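Local coordinates for protein periplasmic beta-glucosidase (Pseudomonas aeruginosa, PDB 6R5T) that probably hydrolyses terminal, non-reducing beta-D-glucosyl residues and releases beta-D-glucose in the bacterial periplasm, at residues R360-L366 and H557-L563; L373-K377 and V552-E556; L525-Q529 and P606-F610; T617-P623 and V641-G647. The protein carries 1 engineered substitution. All blocks are in the same frame, centred on the assembly; numbering follows the deposited sequence. Where two conformers were deposited one is given.

Contact 1: R360-L366 and H557-L563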
# COMPACT_ATOMS: atom_id res chain seq x y z
N ARG A 360 -29.57 -2.00 -16.17
CA ARG A 360 -29.60 -3.47 -16.32
C ARG A 360 -28.20 -4.01 -16.69
O ARG A 360 -27.91 -5.14 -16.30
CB ARG A 360 -30.55 -3.89 -17.46
CG ARG A 360 -32.03 -3.77 -17.18
CD ARG A 360 -32.75 -3.97 -18.54
NE ARG A 360 -34.17 -3.75 -18.35
CZ ARG A 360 -35.04 -3.35 -19.28
NH1 ARG A 360 -34.67 -3.17 -20.53
NH2 ARG A 360 -36.31 -3.20 -18.94
N GLU A 361 -27.44 -3.26 -17.48
CA GLU A 361 -26.20 -3.74 -18.10
C GLU A 361 -25.05 -3.86 -17.10
O GLU A 361 -24.13 -4.59 -17.40
CB GLU A 361 -25.79 -2.84 -19.26
CG GLU A 361 -26.79 -2.81 -20.41
CD GLU A 361 -27.01 -4.16 -21.10
OE1 GLU A 361 -26.09 -5.02 -21.03
OE2 GLU A 361 -28.13 -4.38 -21.64
N GLY A 362 -25.14 -3.15 -15.99
CA GLY A 362 -24.05 -3.06 -15.00
C GLY A 362 -24.18 -4.12 -13.91
O GLY A 362 -23.21 -4.31 -13.13
N LEU A 363 -25.33 -4.77 -13.81
CA LEU A 363 -25.55 -5.70 -12.68
C LEU A 363 -24.73 -6.97 -12.88
O LEU A 363 -24.67 -7.48 -14.03
CB LEU A 363 -27.04 -6.05 -12.57
CG LEU A 363 -27.96 -4.83 -12.45
CD1 LEU A 363 -29.39 -5.31 -12.38
CD2 LEU A 363 -27.63 -3.94 -11.29
N VAL A 364 -24.06 -7.43 -11.82
CA VAL A 364 -23.10 -8.55 -11.95
C VAL A 364 -23.61 -9.71 -11.13
O VAL A 364 -23.75 -9.61 -9.88
CB VAL A 364 -21.65 -8.16 -11.55
CG1 VAL A 364 -20.73 -9.34 -11.76
CG2 VAL A 364 -21.13 -6.96 -12.31
N LEU A 365 -23.86 -10.83 -11.79
CA LEU A 365 -24.23 -12.05 -11.05
C LEU A 365 -22.96 -12.69 -10.53
O LEU A 365 -22.10 -13.12 -11.32
CB LEU A 365 -25.01 -12.97 -12.00
CG LEU A 365 -25.52 -14.25 -11.34
CD1 LEU A 365 -26.51 -13.95 -10.22
CD2 LEU A 365 -26.18 -15.14 -12.39
N LEU A 366 -22.80 -12.77 -9.22
CA LEU A 366 -21.59 -13.32 -8.61
C LEU A 366 -21.76 -14.79 -8.22
O LEU A 366 -20.74 -15.47 -8.10
CB LEU A 366 -21.22 -12.48 -7.40
CG LEU A 366 -20.72 -11.05 -7.71
CD1 LEU A 366 -20.44 -10.31 -6.45
CD2 LEU A 366 -19.48 -11.11 -8.56
N HIS A 557 -34.13 -9.70 -17.88
CA HIS A 557 -32.78 -9.38 -18.40
C HIS A 557 -31.86 -10.46 -17.85
O HIS A 557 -31.97 -10.76 -16.65
CB HIS A 557 -32.33 -7.97 -18.01
CG HIS A 557 -30.96 -7.65 -18.50
ND1 HIS A 557 -30.73 -7.12 -19.76
CD2 HIS A 557 -29.74 -7.77 -17.92
CE1 HIS A 557 -29.43 -6.94 -19.96
NE2 HIS A 557 -28.78 -7.35 -18.84
N ASN A 558 -31.04 -11.05 -18.69
CA ASN A 558 -30.04 -12.03 -18.27
C ASN A 558 -28.80 -11.24 -17.81
O ASN A 558 -28.17 -10.59 -18.60
CB ASN A 558 -29.70 -12.97 -19.42
CG ASN A 558 -28.92 -14.16 -18.99
OD1 ASN A 558 -28.34 -14.16 -17.91
ND2 ASN A 558 -28.80 -15.15 -19.89
N PRO A 559 -28.37 -11.37 -16.55
CA PRO A 559 -27.22 -10.57 -16.11
C PRO A 559 -26.01 -10.73 -17.04
O PRO A 559 -25.59 -11.85 -17.41
CB PRO A 559 -26.95 -11.03 -14.70
CG PRO A 559 -27.87 -12.17 -14.41
CD PRO A 559 -28.90 -12.25 -15.51
N SER A 560 -25.39 -9.59 -17.35
CA SER A 560 -24.28 -9.52 -18.33
C SER A 560 -23.12 -8.70 -17.78
O SER A 560 -22.08 -8.61 -18.48
CB SER A 560 -24.75 -8.97 -19.65
OG SER A 560 -25.43 -7.75 -19.48
N GLY A 561 -23.25 -8.15 -16.58
CA GLY A 561 -22.18 -7.30 -16.03
C GLY A 561 -20.99 -8.14 -15.67
O GLY A 561 -21.12 -9.34 -15.30
N LYS A 562 -19.80 -7.54 -15.77
CA LYS A 562 -18.55 -8.18 -15.33
C LYS A 562 -17.73 -7.18 -14.56
O LYS A 562 -17.66 -6.01 -14.94
CB LYS A 562 -17.80 -8.76 -16.54
CG LYS A 562 -18.45 -10.09 -17.01
CD LYS A 562 -17.73 -10.73 -18.11
CE LYS A 562 -18.31 -12.07 -18.51
NZ LYS A 562 -17.92 -13.14 -17.55
N LEU A 563 -17.04 -7.66 -13.53
CA LEU A 563 -16.23 -6.79 -12.65
C LEU A 563 -15.16 -6.07 -13.44
O LEU A 563 -14.49 -6.72 -14.26
CB LEU A 563 -15.60 -7.58 -11.52
CG LEU A 563 -16.59 -8.32 -10.64
CD1 LEU A 563 -15.83 -9.07 -9.58
CD2 LEU A 563 -17.63 -7.37 -10.01
O HOH W 1 -26.55 -7.41 -16.02
O HOH W 2 -26.82 -7.48 -22.03
O HOH W 3 -23.21 -10.92 -14.54

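Contact 2: L373-K377 and V552-E556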
# COMPACT_ATOMS: atom_id res chain seq x y z
N LEU A 373 -31.92 -18.28 -9.34
CA LEU A 373 -32.31 -17.17 -10.21
C LEU A 373 -32.35 -17.69 -11.62
O LEU A 373 -31.52 -18.52 -12.03
CB LEU A 373 -31.34 -15.99 -10.08
CG LEU A 373 -31.25 -15.36 -8.70
CD1 LEU A 373 -30.25 -14.21 -8.74
CD2 LEU A 373 -32.62 -14.89 -8.22
N PRO A 374 -33.25 -17.19 -12.48
CA PRO A 374 -34.23 -16.18 -12.13
C PRO A 374 -35.43 -16.74 -11.34
O PRO A 374 -35.80 -17.89 -11.52
CB PRO A 374 -34.70 -15.67 -13.48
CG PRO A 374 -34.51 -16.85 -14.42
CD PRO A 374 -33.28 -17.57 -13.90
N LEU A 375 -36.00 -15.90 -10.51
CA LEU A 375 -37.23 -16.18 -9.72
C LEU A 375 -38.47 -16.17 -10.62
O LEU A 375 -38.53 -15.46 -11.59
CB LEU A 375 -37.40 -15.12 -8.64
CG LEU A 375 -36.25 -14.95 -7.64
CD1 LEU A 375 -36.57 -13.84 -6.67
CD2 LEU A 375 -35.94 -16.23 -6.93
N LYS A 376 -39.48 -16.91 -10.20
CA LYS A 376 -40.83 -16.82 -10.79
C LYS A 376 -41.60 -15.74 -10.03
O LYS A 376 -41.35 -15.60 -8.82
CB LYS A 376 -41.58 -18.15 -10.63
CG LYS A 376 -40.93 -19.32 -11.33
CD LYS A 376 -41.89 -20.47 -11.41
CE LYS A 376 -41.23 -21.81 -11.20
NZ LYS A 376 -41.99 -22.86 -11.92
N LYS A 377 -42.48 -15.05 -10.75
CA LYS A 377 -43.33 -13.97 -10.17
C LYS A 377 -44.51 -14.63 -9.47
O LYS A 377 -45.63 -14.51 -9.97
CB LYS A 377 -43.82 -13.02 -11.25
CG LYS A 377 -42.73 -12.23 -11.93
CD LYS A 377 -43.24 -11.23 -12.91
CE LYS A 377 -42.10 -10.43 -13.49
NZ LYS A 377 -42.53 -9.55 -14.60
N VAL A 552 -33.65 -8.18 -13.67
CA VAL A 552 -32.68 -9.28 -13.64
C VAL A 552 -33.19 -10.38 -12.75
O VAL A 552 -33.12 -11.54 -13.18
CB VAL A 552 -31.30 -8.77 -13.18
CG1 VAL A 552 -30.44 -9.92 -12.65
CG2 VAL A 552 -30.70 -8.05 -14.36
N LEU A 553 -33.70 -10.08 -11.57
CA LEU A 553 -34.12 -11.12 -10.61
C LEU A 553 -35.24 -12.00 -11.19
O LEU A 553 -35.22 -13.21 -10.92
CB LEU A 553 -34.56 -10.49 -9.29
CG LEU A 553 -33.42 -9.88 -8.47
CD1 LEU A 553 -34.00 -9.11 -7.31
CD2 LEU A 553 -32.41 -10.94 -8.00
N PHE A 554 -36.09 -11.45 -12.04
CA PHE A 554 -37.22 -12.23 -12.60
C PHE A 554 -36.93 -12.70 -14.02
O PHE A 554 -37.79 -13.39 -14.63
CB PHE A 554 -38.50 -11.41 -12.47
CG PHE A 554 -38.99 -11.26 -11.06
CD1 PHE A 554 -39.32 -12.37 -10.31
CD2 PHE A 554 -39.14 -10.02 -10.50
CE1 PHE A 554 -39.77 -12.25 -9.01
CE2 PHE A 554 -39.60 -9.90 -9.20
CZ PHE A 554 -39.89 -11.01 -8.45
N GLY A 555 -35.72 -12.46 -14.52
CA GLY A 555 -35.23 -13.04 -15.79
C GLY A 555 -35.73 -12.33 -17.02
O GLY A 555 -35.51 -12.84 -18.12
N GLU A 556 -36.20 -11.11 -16.87
CA GLU A 556 -36.51 -10.24 -18.02
C GLU A 556 -35.19 -9.85 -18.67
O GLU A 556 -35.16 -9.61 -19.85
CB GLU A 556 -37.30 -9.00 -17.65
CG GLU A 556 -38.45 -9.23 -16.68
CD GLU A 556 -39.71 -9.83 -17.28
OE1 GLU A 556 -40.70 -9.99 -16.52
OE2 GLU A 556 -39.71 -10.12 -18.51
O HOH W 4 -40.05 -14.48 -13.82

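Contact 3: L525-Q529 and P606-F610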
# COMPACT_ATOMS: atom_id res chain seq x y z
N LEU A 525 -16.32 -10.83 0.55
CA LEU A 525 -17.61 -11.57 0.54
C LEU A 525 -17.39 -13.07 0.75
O LEU A 525 -18.21 -13.86 0.25
CB LEU A 525 -18.28 -11.28 -0.79
CG LEU A 525 -18.77 -9.84 -0.95
CD1 LEU A 525 -19.15 -9.54 -2.38
CD2 LEU A 525 -19.97 -9.56 -0.02
N GLY A 526 -16.37 -13.46 1.50
CA GLY A 526 -16.07 -14.90 1.61
C GLY A 526 -17.23 -15.65 2.26
O GLY A 526 -17.56 -16.73 1.75
N TRP A 527 -17.82 -15.14 3.34
CA TRP A 527 -18.93 -15.87 4.02
C TRP A 527 -20.10 -15.94 3.05
O TRP A 527 -20.77 -16.99 2.93
CB TRP A 527 -19.35 -15.20 5.33
CG TRP A 527 -20.48 -15.90 6.01
CD1 TRP A 527 -20.37 -16.82 7.02
CD2 TRP A 527 -21.88 -15.74 5.77
NE1 TRP A 527 -21.61 -17.25 7.40
CE2 TRP A 527 -22.55 -16.65 6.62
CE3 TRP A 527 -22.62 -14.97 4.89
CZ2 TRP A 527 -23.94 -16.74 6.63
CZ3 TRP A 527 -23.98 -15.09 4.88
CH2 TRP A 527 -24.63 -15.96 5.75
N GLU A 528 -20.36 -14.83 2.38
CA GLU A 528 -21.51 -14.74 1.45
C GLU A 528 -21.35 -15.74 0.29
O GLU A 528 -22.30 -16.44 -0.09
CB GLU A 528 -21.66 -13.30 0.96
CG GLU A 528 -22.02 -12.32 2.06
CD GLU A 528 -20.88 -11.88 2.99
OE1 GLU A 528 -19.68 -12.24 2.79
OE2 GLU A 528 -21.17 -11.19 4.01
N GLN A 529 -20.15 -15.80 -0.29
CA GLN A 529 -19.92 -16.72 -1.42
C GLN A 529 -20.11 -18.19 -0.95
O GLN A 529 -20.50 -19.04 -1.76
CB GLN A 529 -18.53 -16.45 -2.01
CG GLN A 529 -18.14 -17.43 -3.13
CD GLN A 529 -19.04 -17.43 -4.34
OE1 GLN A 529 -19.70 -16.45 -4.65
NE2 GLN A 529 -19.09 -18.57 -5.02
N PRO A 606 -7.71 -12.94 -5.56
CA PRO A 606 -8.99 -12.30 -5.30
C PRO A 606 -10.08 -13.35 -5.11
O PRO A 606 -9.98 -14.48 -5.65
CB PRO A 606 -9.22 -11.49 -6.59
CG PRO A 606 -8.53 -12.27 -7.62
CD PRO A 606 -7.26 -12.81 -6.96
N LEU A 607 -11.13 -12.99 -4.39
CA LEU A 607 -12.34 -13.84 -4.33
C LEU A 607 -12.98 -13.87 -5.72
O LEU A 607 -13.32 -14.95 -6.19
CB LEU A 607 -13.33 -13.31 -3.30
CG LEU A 607 -14.57 -14.19 -3.17
CD1 LEU A 607 -14.23 -15.64 -2.81
CD2 LEU A 607 -15.50 -13.65 -2.13
N TYR A 608 -13.09 -12.70 -6.36
CA TYR A 608 -13.67 -12.61 -7.73
C TYR A 608 -12.67 -11.81 -8.54
O TYR A 608 -12.35 -10.69 -8.16
CB TYR A 608 -15.03 -11.93 -7.74
CG TYR A 608 -16.07 -12.51 -6.81
CD1 TYR A 608 -16.63 -13.75 -7.03
CD2 TYR A 608 -16.54 -11.78 -5.74
CE1 TYR A 608 -17.62 -14.25 -6.20
CE2 TYR A 608 -17.52 -12.26 -4.90
CZ TYR A 608 -18.07 -13.51 -5.13
OH TYR A 608 -19.07 -13.99 -4.30
N PRO A 609 -12.17 -12.36 -9.64
CA PRO A 609 -11.14 -11.65 -10.42
C PRO A 609 -11.74 -10.62 -11.37
O PRO A 609 -12.90 -10.58 -11.66
CB PRO A 609 -10.50 -12.76 -11.22
CG PRO A 609 -11.67 -13.69 -11.45
CD PRO A 609 -12.49 -13.68 -10.18
N PHE A 610 -10.87 -9.75 -11.85
CA PHE A 610 -11.19 -8.81 -12.93
C PHE A 610 -11.84 -9.54 -14.09
O PHE A 610 -11.36 -10.63 -14.49
CB PHE A 610 -9.91 -8.16 -13.40
CG PHE A 610 -10.12 -7.14 -14.48
CD1 PHE A 610 -10.47 -5.82 -14.19
CD2 PHE A 610 -9.93 -7.49 -15.81
CE1 PHE A 610 -10.59 -4.89 -15.21
CE2 PHE A 610 -10.05 -6.55 -16.82
CZ PHE A 610 -10.40 -5.27 -16.53

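Contact 4: T617-P623 and V641-G647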
# COMPACT_ATOMS: atom_id res chain seq x y z
N THR A 617 -27.31 -18.24 -18.64
CA THR A 617 -26.95 -19.24 -19.67
C THR A 617 -25.48 -19.59 -19.55
O THR A 617 -24.79 -19.09 -18.68
CB THR A 617 -27.36 -18.70 -21.05
OG1 THR A 617 -27.43 -19.81 -21.93
CG2 THR A 617 -26.40 -17.66 -21.59
N GLU A 618 -25.04 -20.47 -20.41
CA GLU A 618 -23.61 -20.90 -20.45
C GLU A 618 -23.05 -20.52 -21.82
O GLU A 618 -23.80 -20.50 -22.82
CB GLU A 618 -23.44 -22.40 -20.20
CG GLU A 618 -23.45 -22.76 -18.73
CD GLU A 618 -22.33 -22.24 -17.83
OE1 GLU A 618 -21.31 -21.69 -18.33
OE2 GLU A 618 -22.50 -22.34 -16.61
N PHE A 619 -21.78 -20.20 -21.83
CA PHE A 619 -21.08 -19.82 -23.07
C PHE A 619 -19.88 -20.74 -23.27
O PHE A 619 -19.30 -21.32 -22.30
CB PHE A 619 -20.66 -18.36 -23.02
CG PHE A 619 -21.81 -17.38 -22.93
CD1 PHE A 619 -22.43 -16.90 -24.08
CD2 PHE A 619 -22.24 -16.92 -21.70
CE1 PHE A 619 -23.48 -15.99 -23.98
CE2 PHE A 619 -23.27 -16.00 -21.61
CZ PHE A 619 -23.92 -15.57 -22.76
N SER A 620 -19.55 -20.92 -24.54
CA SER A 620 -18.40 -21.74 -24.99
C SER A 620 -17.54 -20.89 -25.92
O SER A 620 -18.07 -20.06 -26.67
CB SER A 620 -18.83 -23.00 -25.67
OG SER A 620 -19.69 -23.77 -24.82
N LEU A 621 -16.23 -21.02 -25.81
CA LEU A 621 -15.27 -20.40 -26.77
C LEU A 621 -14.55 -21.53 -27.50
O LEU A 621 -14.17 -22.53 -26.86
CB LEU A 621 -14.24 -19.51 -26.07
CG LEU A 621 -14.74 -18.18 -25.52
CD1 LEU A 621 -13.76 -17.53 -24.59
CD2 LEU A 621 -15.04 -17.25 -26.66
N SER A 622 -14.42 -21.39 -28.81
CA SER A 622 -13.61 -22.29 -29.63
C SER A 622 -12.15 -21.98 -29.33
O SER A 622 -11.82 -20.99 -28.68
CB SER A 622 -13.94 -22.11 -31.08
OG SER A 622 -13.48 -20.86 -31.58
N PRO A 623 -11.22 -22.81 -29.84
CA PRO A 623 -9.80 -22.57 -29.58
C PRO A 623 -9.38 -21.25 -30.19
O PRO A 623 -9.83 -20.87 -31.28
CB PRO A 623 -9.12 -23.75 -30.30
CG PRO A 623 -10.18 -24.79 -30.38
CD PRO A 623 -11.46 -24.04 -30.63
N VAL A 641 -11.63 -16.09 -32.34
CA VAL A 641 -12.29 -17.10 -31.51
C VAL A 641 -13.79 -17.05 -31.84
O VAL A 641 -14.28 -15.96 -32.16
CB VAL A 641 -11.98 -16.82 -30.04
CG1 VAL A 641 -12.67 -15.55 -29.53
CG2 VAL A 641 -12.24 -18.01 -29.19
N THR A 642 -14.44 -18.19 -31.75
CA THR A 642 -15.91 -18.24 -31.91
C THR A 642 -16.53 -18.37 -30.52
O THR A 642 -16.21 -19.34 -29.80
CB THR A 642 -16.37 -19.35 -32.86
OG1 THR A 642 -15.73 -19.01 -34.09
CG2 THR A 642 -17.87 -19.39 -33.05
N LEU A 643 -17.46 -17.47 -30.23
CA LEU A 643 -18.28 -17.53 -29.00
C LEU A 643 -19.62 -18.17 -29.32
O LEU A 643 -20.26 -17.73 -30.30
CB LEU A 643 -18.48 -16.11 -28.48
CG LEU A 643 -19.39 -15.98 -27.27
CD1 LEU A 643 -18.76 -16.54 -26.01
CD2 LEU A 643 -19.82 -14.53 -27.08
N SER A 644 -20.07 -19.09 -28.48
CA SER A 644 -21.39 -19.75 -28.62
C SER A 644 -22.18 -19.66 -27.32
O SER A 644 -21.59 -19.75 -26.23
CB SER A 644 -21.22 -21.21 -29.01
OG SER A 644 -20.38 -21.32 -30.14
N ASN A 645 -23.48 -19.49 -27.42
CA ASN A 645 -24.39 -19.61 -26.28
C ASN A 645 -24.80 -21.08 -26.25
O ASN A 645 -25.55 -21.53 -27.15
CB ASN A 645 -25.57 -18.66 -26.44
CG ASN A 645 -26.54 -18.67 -25.28
OD1 ASN A 645 -26.58 -19.64 -24.52
ND2 ASN A 645 -27.35 -17.63 -25.16
N SER A 646 -24.27 -21.80 -25.28
CA SER A 646 -24.49 -23.26 -25.19
C SER A 646 -25.55 -23.60 -24.13
O SER A 646 -25.66 -24.79 -23.77
CB SER A 646 -23.16 -23.95 -24.95
OG SER A 646 -22.53 -23.42 -23.81
N GLY A 647 -26.32 -22.62 -23.64
CA GLY A 647 -27.39 -22.80 -22.66
C GLY A 647 -28.79 -22.56 -23.24
O GLY A 647 -28.95 -22.56 -24.48

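Contact 1: R360-L366 and H557-L563
Arg360 CB lies over one face of the His557 imidazole in a CH-pi contact, 3.9 Å from the centroid of the His557 ring and only 6° off its normal. The first torsion of His557 (CG opposite the backbone N, chi1 178°) extends the ring across to the helix end. Arg360 leaves its aliphatic part over the ring while its guanidinium reaches on to a salt bridge with Asp551. The plane of the Glu361 carboxylate stands about perpendicular to that of the imidazole, with OE2 3.3 Å from His557 CE1, and OE1 forms a salt bridge with Lys678.

Gly561 is the second centre of the contact. Gly561 N gives a weak bond to Leu363 O (3.0 Å, 129° at the hydrogen), and Gly561 CA lies 3.6 Å from Glu361 O, so the two backbones meet without a side chain between them. A water supplements the bond, donating to Arg360 O and Leu363 O and accepting from Ser560 N; another joins Leu365 N to Gly561 O, so buried backbone groups are paired through solvent.

Val364 spreads both methyls over this backbone, CG1 lying 3.6 Å from Gly561 O and CG2 3.8 Å from Lys562 N. Nearby, Leu365 CB rests 3.8 Å from Pro559 CG. A loop thus lines the helix-to-strand turn that leads into strand 364-368, the antiparallel edge strand of the alpha/beta sandwich in glycoside hydrolase family 3.

Contact 2: L373-K377 and V552-E556
The Schellman motif that ends helix 545-553 packs Gly555 against Pro374, a proline preceded by a cis peptide bond, in the C-terminal alpha/beta domain of this family 3 enzyme. Gly555 leaves the helix with a positive phi of 80°, and Gly555 N bonds back to Val552 O at 3.1 Å. Pro374 CB presses onto that turn, 3.5 Å from Gly555 N, directly against the glycine backbone.

The helix end also offers carbonyls to the incoming loop. Leu375 N donates to Leu553 O at 2.8 Å, arriving nearly along the C=O axis, while a water donates to both Leu375 O and Phe554 O. Beside this bond the CD2 methyls of Leu373 and Leu553 meet, and strand 513-518 receives the same leucines at Val514.

Phe554 buries more area here than any other residue. Leu375 O lies in the plane of the Phe554 ring, at the edge, 3.4 Å from CD1, and Leu375 CB comes against CE1. Over one face runs Lys377, its CG 3.8 Å above the ring plane and displaced toward the rim; helix 410-418 packs against the same phenylalanine. Because the lysine chain is extended from CG onward (chi2 -176°), it passes across the ring to the more exposed Glu556, where Lys377 NZ makes a salt bridge with OE1 at 2.7 Å, nearly in line with the C-O bond.

Contact 3: L525-Q529 and P606-F610
Leu525, the N-cap residue of helix 526-531, meets the classic beta bulge of Leu607 and Tyr608, two successive residues that both face Phe567 in the C-terminal alpha/beta domain. Leu525 touches both of them. Leu607 CD2 is the methyl that does the touching on one side: it sits 3.9 Å from Leu525 CB and closer still, 3.5 Å, to the carbonyl carbon Leu525 C, so it bears on the backbone of the cap as well as on its side chain. The other end of Leu525 turns to the tyrosine, where Leu525 CD1 reaches the ring edge 4.1 Å from Tyr608 CE2, the two side chains crossing at about a right angle. Leu525 O accepts from Gln529 N and closes the first helical turn.

Gly526 follows, its N beside the same Leu607 methyl; this is where the contact thins toward the surface. One turn on, Gln529 returns to the interface, its CB 4.1 Å from Leu607 CD2, which is thereby set between the cap and the end of the first turn. Leu607 also serves its neighbour, since its CG lies over the centre of the Tyr608 ring and backs one face. Strand 534-537 adds Ile535, which touches both Gln529 and Tyr608.

The polar end of the walk depends on a bend in the glutamine. CG extends opposite the backbone N, then chi2 of 61° folds the amide back toward the phenol, its plane standing 86° from the ring. Tyr608 OH donates to Gln529 OE1 over a short 2.6 Å, tilted 25° out of the carbonyl plane.

Contact 4: T617-P623 and V641-G647
Ser620 and Ser644 form the hydrogen-bonded pair at the middle of this antiparallel ladder: Ser620 N to Ser644 O and Ser644 N to Ser620 O are both 2.9 Å. On either side lie non-hydrogen-bonded pairs, Phe619 with Asn645 and Leu621 with Leu643, where CA-H groups approach carbonyls: Phe619 CA is 3.2 Å from Ser644 O. The N-to-C directions of the short strands 619-621 and 641-645 differ by 160°, close to antiparallel.

The ladder changes character at each end. Toward Ser622 its N still donates to Thr642 O, but the return bond is taken by the side chain: Thr642 N donates to Ser622 OG at 2.8 Å. A chi1 of 70° swings that hydroxyl into the place of the backbone carbonyl. At the other end Asn645 makes an Asx turn, its OD1 accepting from Gly647 N in the carbonyl plane and from Thr617 OG1 (2.7 Å), tilted slightly out of it. The two donors should fix the rotation of the amide, whose ND2 is engaged by Leu681 O and Arg649 O. Glu618 O takes the N of Ser646 at 2.8 Å, and Ser620 OG and Ser646 OG share a hydrogen bond on the face opposite Phe619.

On the face that carries Phe619, Leu621 and Leu643 the packing is mostly apolar, with Asn645 at its polar end. Leu621 CD2 lies 3.8 Å from both Val641 CG2 and Leu643 CD1.

Strand 619-626 is an edge of a three-stranded sheet, with 636-645 in the centre and 686-694 beyond it. This face turns toward the second sheet, where Thr653 of strand 651-660 meets Phe619 and Leu643, as between the layers of a beta-sandwich.

Contact 1 joins the other three. Its centre is about 13 Å from that of contact 2, and Val552 at the end of helix 545-553 packs on Leu363, His557 and Pro559, with Val552 CG2 3.6 Å from Leu363 CD1. Contact 3, about 16 Å away between centres, is joined through Leu563 CD1, 3.5 Å from Tyr608 CB. Toward contact 4, Asn558 ND2 lies 3.7 Å from Thr617 N, just before strand 619-626. Contacts 2 and 3 do not meet, their nearest atoms being about 12 Å apart, and contact 4 stays about 8 Å from contact 2. All four lie away from the glycan pocket lined by residues such as Asp79 and Trp398, and from the magnesium site at Asp661 and Val663.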